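Trans-4-hydroxy-L-proline dehydratase (Clostridioides difficile 70-100-2010, PDB 6VXC) is a glycyl radical enzyme that dehydrates trans-4-hydroxy-L-proline to (S)-1-pyrroline-5-carboxylate in the anaerobic breakdown of hydroxyproline. Local coordinates at residues S82-E87 with D95-A100; E329-L334 with S380-D385; G191-K196 with A230-G235. One frame throughout, in Å; residues are numbered along the deposited sequence.

Contact 1 of 3, residues S82-E87 with D95-A100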
# COMPACT_ATOMS: atom_id res chain seq x y z
N SER A 82 -13.92 -23.22 -3.63
CA SER A 82 -15.33 -22.84 -3.60
C SER A 82 -15.66 -21.96 -4.80
O SER A 82 -14.81 -21.21 -5.29
CB SER A 82 -15.69 -22.11 -2.30
OG SER A 82 -14.95 -20.92 -2.18
N ILE A 83 -16.90 -22.08 -5.26
CA ILE A 83 -17.46 -21.25 -6.32
C ILE A 83 -18.73 -20.62 -5.78
O ILE A 83 -19.65 -21.34 -5.37
CB ILE A 83 -17.76 -22.07 -7.59
CG1 ILE A 83 -16.47 -22.69 -8.14
CG2 ILE A 83 -18.49 -21.22 -8.64
CD1 ILE A 83 -16.63 -23.44 -9.45
N ASN A 84 -18.78 -19.30 -5.74
CA ASN A 84 -19.92 -18.63 -5.16
C ASN A 84 -21.04 -18.49 -6.18
O ASN A 84 -20.81 -18.47 -7.39
CB ASN A 84 -19.51 -17.26 -4.61
CG ASN A 84 -18.42 -17.37 -3.55
OD1 ASN A 84 -18.58 -18.06 -2.55
ND2 ASN A 84 -17.28 -16.72 -3.80
N ASP A 85 -22.27 -18.41 -5.68
CA ASP A 85 -23.43 -18.39 -6.55
C ASP A 85 -23.42 -17.18 -7.48
O ASP A 85 -23.42 -16.03 -7.02
CB ASP A 85 -24.71 -18.42 -5.72
CG ASP A 85 -25.95 -18.53 -6.58
OD1 ASP A 85 -26.08 -19.55 -7.29
OD2 ASP A 85 -26.79 -17.61 -6.55
N GLY A 86 -23.41 -17.43 -8.78
CA GLY A 86 -23.44 -16.39 -9.78
C GLY A 86 -22.09 -15.95 -10.30
O GLY A 86 -22.04 -15.14 -11.22
N GLU A 87 -21.00 -16.50 -9.78
CA GLU A 87 -19.69 -16.05 -10.21
C GLU A 87 -19.44 -16.37 -11.67
O GLU A 87 -19.90 -17.37 -12.21
CB GLU A 87 -18.59 -16.68 -9.35
CG GLU A 87 -18.47 -16.00 -8.00
CD GLU A 87 -17.30 -16.50 -7.19
OE1 GLU A 87 -16.89 -17.68 -7.37
OE2 GLU A 87 -16.79 -15.71 -6.37
N ASP A 95 -11.45 -19.75 2.96
CA ASP A 95 -12.53 -20.72 2.78
C ASP A 95 -13.78 -20.08 2.18
O ASP A 95 -14.57 -20.77 1.54
CB ASP A 95 -12.90 -21.37 4.12
CG ASP A 95 -13.52 -20.39 5.12
OD1 ASP A 95 -13.05 -19.24 5.22
OD2 ASP A 95 -14.51 -20.75 5.79
N SER A 96 -13.98 -18.79 2.41
CA SER A 96 -15.18 -18.11 1.97
C SER A 96 -14.87 -16.62 1.89
O SER A 96 -13.78 -16.19 2.30
CB SER A 96 -16.36 -18.38 2.91
OG SER A 96 -16.10 -17.86 4.20
N PRO A 97 -15.78 -15.82 1.34
CA PRO A 97 -15.55 -14.38 1.26
C PRO A 97 -15.23 -13.80 2.63
O PRO A 97 -15.88 -14.12 3.63
CB PRO A 97 -16.87 -13.84 0.71
CG PRO A 97 -17.42 -14.99 -0.09
CD PRO A 97 -17.04 -16.22 0.67
N ASN A 98 -14.25 -12.90 2.67
CA ASN A 98 -13.78 -12.22 3.88
C ASN A 98 -13.13 -13.20 4.88
O ASN A 98 -13.05 -12.85 6.08
CB ASN A 98 -14.91 -11.43 4.55
CG ASN A 98 -14.46 -10.05 5.02
OD1 ASN A 98 -13.32 -9.66 4.79
ND2 ASN A 98 -15.37 -9.30 5.64
N GLY A 99 -12.69 -14.31 4.44
CA GLY A 99 -11.91 -15.24 5.24
C GLY A 99 -10.44 -15.09 4.94
O GLY A 99 -10.00 -15.34 3.81
N ALA A 100 -9.69 -14.64 5.92
CA ALA A 100 -8.26 -14.43 5.72
C ALA A 100 -7.48 -15.69 6.09
O ALA A 100 -7.66 -16.22 7.19
CB ALA A 100 -7.75 -13.26 6.56

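Contact 2 of 3, residues E329-L334 with S380-D385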
# COMPACT_ATOMS: atom_id res chain seq x y z
N GLU A 329 -19.63 -6.29 -17.04
CA GLU A 329 -20.09 -7.29 -16.09
C GLU A 329 -18.92 -8.09 -15.52
O GLU A 329 -18.86 -8.37 -14.32
CB GLU A 329 -21.12 -8.21 -16.75
CG GLU A 329 -21.66 -9.32 -15.82
CD GLU A 329 -22.68 -10.24 -16.50
OE1 GLU A 329 -23.58 -10.75 -15.81
OE2 GLU A 329 -22.56 -10.50 -17.70
N LEU A 330 -17.97 -8.45 -16.38
CA LEU A 330 -16.81 -9.22 -15.92
C LEU A 330 -15.96 -8.39 -14.96
O LEU A 330 -15.44 -8.92 -13.98
CB LEU A 330 -15.99 -9.71 -17.11
CG LEU A 330 -16.64 -10.86 -17.87
CD1 LEU A 330 -16.02 -11.07 -19.24
CD2 LEU A 330 -16.56 -12.14 -17.05
N LEU A 331 -15.81 -7.09 -15.23
CA LEU A 331 -15.04 -6.24 -14.33
C LEU A 331 -15.76 -6.00 -13.02
O LEU A 331 -15.12 -5.89 -11.97
CB LEU A 331 -14.71 -4.91 -15.01
CG LEU A 331 -13.59 -5.03 -16.04
CD1 LEU A 331 -13.38 -3.74 -16.78
CD2 LEU A 331 -12.30 -5.49 -15.36
N GLU A 332 -17.09 -5.91 -13.04
CA GLU A 332 -17.82 -5.82 -11.78
C GLU A 332 -17.63 -7.08 -10.96
O GLU A 332 -17.49 -7.02 -9.74
CB GLU A 332 -19.31 -5.53 -12.03
CG GLU A 332 -19.55 -4.08 -12.46
CD GLU A 332 -21.01 -3.67 -12.70
OE1 GLU A 332 -21.95 -4.46 -12.43
OE2 GLU A 332 -21.20 -2.52 -13.17
N CYS A 333 -17.59 -8.23 -11.63
CA CYS A 333 -17.25 -9.47 -10.94
C CYS A 333 -15.86 -9.39 -10.32
O CYS A 333 -15.67 -9.74 -9.16
CB CYS A 333 -17.34 -10.66 -11.89
SG CYS A 333 -19.01 -11.16 -12.38
N LEU A 334 -14.87 -8.93 -11.10
CA LEU A 334 -13.51 -8.74 -10.60
C LEU A 334 -13.48 -7.83 -9.37
O LEU A 334 -12.81 -8.14 -8.37
CB LEU A 334 -12.62 -8.17 -11.70
CG LEU A 334 -11.15 -8.03 -11.27
CD1 LEU A 334 -10.59 -9.38 -10.78
CD2 LEU A 334 -10.29 -7.48 -12.39
N SER A 380 -10.84 1.93 -20.35
CA SER A 380 -10.66 2.96 -19.33
C SER A 380 -12.00 3.50 -18.87
O SER A 380 -12.24 3.70 -17.67
CB SER A 380 -9.79 4.12 -19.84
OG SER A 380 -8.64 3.68 -20.51
N TYR A 381 -12.89 3.79 -19.82
CA TYR A 381 -14.19 4.32 -19.46
C TYR A 381 -15.07 3.26 -18.82
O TYR A 381 -15.86 3.58 -17.93
CB TYR A 381 -14.87 4.94 -20.69
CG TYR A 381 -14.30 6.29 -21.04
CD1 TYR A 381 -14.58 7.39 -20.23
CD2 TYR A 381 -13.49 6.46 -22.15
CE1 TYR A 381 -14.08 8.64 -20.53
CE2 TYR A 381 -12.97 7.72 -22.46
CZ TYR A 381 -13.27 8.80 -21.64
OH TYR A 381 -12.77 10.05 -21.94
N ILE A 382 -14.93 2.00 -19.24
CA ILE A 382 -15.65 0.92 -18.57
C ILE A 382 -15.22 0.83 -17.10
O ILE A 382 -16.07 0.70 -16.21
CB ILE A 382 -15.45 -0.41 -19.32
CG1 ILE A 382 -15.99 -0.34 -20.75
CG2 ILE A 382 -16.18 -1.52 -18.61
CD1 ILE A 382 -15.65 -1.58 -21.60
N ILE A 383 -13.92 0.92 -16.82
CA ILE A 383 -13.45 0.85 -15.43
C ILE A 383 -14.03 1.99 -14.60
O ILE A 383 -14.49 1.78 -13.47
CB ILE A 383 -11.91 0.85 -15.39
CG1 ILE A 383 -11.38 -0.48 -15.97
CG2 ILE A 383 -11.40 1.11 -13.96
CD1 ILE A 383 -9.89 -0.49 -16.27
N LEU A 384 -14.05 3.21 -15.15
CA LEU A 384 -14.68 4.31 -14.42
C LEU A 384 -16.15 4.04 -14.14
O LEU A 384 -16.64 4.30 -13.04
CB LEU A 384 -14.50 5.62 -15.19
CG LEU A 384 -13.09 6.22 -15.29
CD1 LEU A 384 -13.17 7.65 -15.83
CD2 LEU A 384 -12.37 6.19 -13.94
N ASP A 385 -16.87 3.46 -15.12
CA ASP A 385 -18.27 3.11 -14.88
C ASP A 385 -18.40 2.05 -13.78
O ASP A 385 -19.32 2.14 -12.95
CB ASP A 385 -18.93 2.60 -16.17
CG ASP A 385 -19.21 3.71 -17.17
OD1 ASP A 385 -19.26 4.89 -16.78
OD2 ASP A 385 -19.40 3.38 -18.36

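Contact 3 of 3, residues G191-K196 with A230-G235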
# COMPACT_ATOMS: atom_id res chain seq x y z
N GLY A 191 1.38 -18.60 -20.65
CA GLY A 191 0.85 -19.37 -19.55
C GLY A 191 1.99 -19.93 -18.72
O GLY A 191 3.16 -19.73 -19.02
N PHE A 192 1.63 -20.62 -17.63
CA PHE A 192 2.66 -21.16 -16.76
C PHE A 192 3.33 -22.40 -17.33
O PHE A 192 4.46 -22.72 -16.92
CB PHE A 192 2.07 -21.42 -15.37
CG PHE A 192 1.92 -20.16 -14.58
CD1 PHE A 192 2.97 -19.66 -13.84
CD2 PHE A 192 0.73 -19.44 -14.63
CE1 PHE A 192 2.84 -18.46 -13.13
CE2 PHE A 192 0.59 -18.24 -13.92
CZ PHE A 192 1.65 -17.75 -13.18
N LEU A 193 2.70 -23.09 -18.29
CA LEU A 193 3.42 -24.11 -19.03
C LEU A 193 4.50 -23.50 -19.90
O LEU A 193 5.59 -24.08 -20.04
CB LEU A 193 2.46 -24.94 -19.89
CG LEU A 193 1.49 -25.81 -19.12
CD1 LEU A 193 0.49 -26.40 -20.09
CD2 LEU A 193 2.24 -26.90 -18.36
N ASP A 194 4.23 -22.33 -20.50
CA ASP A 194 5.26 -21.62 -21.26
C ASP A 194 6.42 -21.20 -20.37
O ASP A 194 7.59 -21.32 -20.75
CB ASP A 194 4.68 -20.37 -21.92
CG ASP A 194 3.64 -20.67 -22.97
OD1 ASP A 194 3.80 -21.66 -23.73
OD2 ASP A 194 2.66 -19.89 -23.05
N LEU A 195 6.11 -20.61 -19.21
CA LEU A 195 7.17 -20.16 -18.31
C LEU A 195 7.99 -21.35 -17.86
O LEU A 195 9.22 -21.27 -17.79
CB LEU A 195 6.56 -19.41 -17.12
CG LEU A 195 5.86 -18.08 -17.46
CD1 LEU A 195 5.01 -17.55 -16.30
CD2 LEU A 195 6.88 -17.04 -17.86
N LYS A 196 7.34 -22.48 -17.60
CA LYS A 196 8.09 -23.67 -17.20
C LYS A 196 9.08 -24.09 -18.28
O LYS A 196 10.22 -24.44 -17.99
CB LYS A 196 7.15 -24.81 -16.84
CG LYS A 196 7.89 -25.98 -16.24
CD LYS A 196 6.98 -27.12 -15.85
CE LYS A 196 7.81 -28.31 -15.38
NZ LYS A 196 6.94 -29.45 -15.01
N ALA A 230 2.29 -25.91 -9.81
CA ALA A 230 1.20 -25.61 -8.89
C ALA A 230 0.11 -24.79 -9.58
O ALA A 230 -1.08 -25.04 -9.38
CB ALA A 230 1.74 -24.89 -7.66
N MET A 231 0.49 -23.80 -10.39
CA MET A 231 -0.54 -23.01 -11.06
C MET A 231 -1.33 -23.86 -12.04
O MET A 231 -2.55 -23.73 -12.15
CB MET A 231 0.09 -21.80 -11.76
CG MET A 231 0.71 -20.78 -10.79
SD MET A 231 -0.46 -20.12 -9.60
CE MET A 231 -1.54 -19.16 -10.64
N VAL A 232 -0.66 -24.78 -12.74
CA VAL A 232 -1.36 -25.69 -13.64
C VAL A 232 -2.40 -26.50 -12.87
O VAL A 232 -3.54 -26.66 -13.32
CB VAL A 232 -0.36 -26.59 -14.38
CG1 VAL A 232 -1.08 -27.68 -15.17
CG2 VAL A 232 0.48 -25.74 -15.32
N ILE A 233 -2.03 -26.99 -11.69
CA ILE A 233 -2.96 -27.76 -10.87
C ILE A 233 -4.12 -26.89 -10.40
O ILE A 233 -5.26 -27.37 -10.29
CB ILE A 233 -2.19 -28.39 -9.69
CG1 ILE A 233 -1.30 -29.53 -10.20
CG2 ILE A 233 -3.15 -28.83 -8.60
CD1 ILE A 233 -0.22 -29.90 -9.23
N LEU A 234 -3.86 -25.62 -10.09
CA LEU A 234 -4.94 -24.73 -9.68
C LEU A 234 -6.02 -24.67 -10.75
O LEU A 234 -7.21 -24.79 -10.45
CB LEU A 234 -4.39 -23.34 -9.40
CG LEU A 234 -5.46 -22.35 -8.97
CD1 LEU A 234 -6.12 -22.82 -7.68
CD2 LEU A 234 -4.85 -20.95 -8.83
N GLY A 235 -5.62 -24.47 -12.00
CA GLY A 235 -6.60 -24.43 -13.07
C GLY A 235 -7.29 -25.77 -13.25
O GLY A 235 -8.51 -25.84 -13.41

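Contact 1 of 3, residues S82-E87 with D95-A100
The two backbones stay well separated, S82 and D95 being nearest with their CA atoms 7.3 Å apart, and no hydrogen bond joins them across the gap. The motif on each side is a type II beta turn, N84-E87 in one loop and S96-G99 in the other, the second leading directly into the short strand 99-101. E87 N closes the first turn on N84 O at 3.1 Å, and G86, in its third position, takes a left-handed conformation. The second turn has P97 in its second position and left-handed N98 in its third.

What meets across the contact is slight. S82 OG comes nearest to D95 O, at 3.7 Å, without a hydrogen bond. The carboxylate of D95 turns elsewhere, its OD1 hydrogen-bonded to NE2 of H42, in strand 42-44, the parallel neighbour of strand 99-101. The larger touch is N84 against P97: the two side chains run past one another in opposing directions, with N84 OD1 4.0 Å from P97 CD and N84 ND2 near P97 CG. N84 holds its CG beside its own backbone N (chi1 -59°), which brings the amide out to the ring. P97 also rests on A39 and N340, both in loops.

E87, at the far end of the first turn, grips N84 twice. E87 OE1 takes the backbone N of N84 at 3.0 Å, while E87 OE2 takes N84 ND2 at 2.8 Å, that donor lying 61° out of the carboxylate plane. Together these bonds would hold the amide in place, and the carboxylate is itself held from a neighbouring helix: NZ of K337 makes a salt bridge with the same E87 OE2.

Contact 2 of 3, residues E329-L334 with S380-D385
L331 meets I382 and I383 through a single methyl. Its CD1 sits 3.9 Å from CG1 of I383 and 4.0 Å from CG2 of I382, so one branch of the leucine touches two consecutive residues of the facing helix. The leucine crosses I382 at about a right angle and I383 more obliquely. Its CG stands beside the backbone N, and CD1 then continues outward, anti to CA (chi2 174°), which carries that methyl to the neighbouring helix. All three residues are buried, and nothing polar passes between them; the interaction is plain van der Waals packing between helices 324-339 and 378-390. Within 329-334 and 380-385 the nearest CA atoms are those of L331 and I383, 7.3 Å apart.

Around this apolar spot, a salt bridge from D385 to R324, at the start of the helix that carries L331, ties the two helices together; the other oxygen of D385 pairs with R412. Further bonds hold helix 324-339 to itself and to the N-terminal part of the chain. E332, buried beside the contact, has its carboxylate held by T25, T29 and Q328, and its chain also lies on V386, while E329 makes salt bridges with R28 and R326.

In the fold, helix 378-390 forms the crossover of a beta-alpha-beta unit: it links the parallel, adjacent strands 362-366 and 396-401. Helix 407-418 packs on it through F409 and I416, both against L384, and helix 276-293 presents Y276 to L331 on the other helix.

Contact 3 of 3, residues G191-K196 with A230-G235
The backbone N of G191 donates to OD2 of D194 at 3.0 Å, a bond that secures the start of the helix whose next two residues, F192 and L193, pack on M231 and V232. G191 is at the N-cap position, and the donor reaches OD2 on its anti side, 29° out of the carboxylate plane. A negative charge here, at a helix N-terminus, would probably be stabilised by the helix dipole.

M231 lies across one face of the F192 ring. Its CG stands 3.7 Å from the ring centroid and only 3° off the normal, a CH-pi contact almost over the centre. The methionine chain bends at both chi2 and chi3, which keeps SD of M231 above the same face, 5.0 Å from the F192 ring centroid, and brings CE to the ring atom CE2. Alongside, L193 meets V232 at about a right angle, and CD2 of L193 is 3.7 Å from CG2 of V232.

L543 touches both F192 and M231 from helix 542-546. The meeting of the four side chains is apolar, resting on dispersion and Met-aromatic packing, while the K196-D229 salt bridge beside it adds a charged tie between the same helices.

Contact 2 is buried, contact 3 partly buried, and contact 1 lies at the surface, where two turns touch lightly. Contacts 2 and 3 both join helix to helix, but aliphatic carbons alone meet in contact 2, while contact 3 adds an aromatic face and sulfur, with the K196-D229 salt bridge beside them. Shared elements tie the three together. R28 bonds G86 of contact 1 and E329 of contact 2; helix 324-339 supplies both L331 and the K337 that pairs with E87. I83 packs on helix 214-248, which carries M231, and Y238 of that helix hydrogen-bonds S82 O; helix 276-293 packs on residues of contacts 2 and 3. None of the three touches another directly.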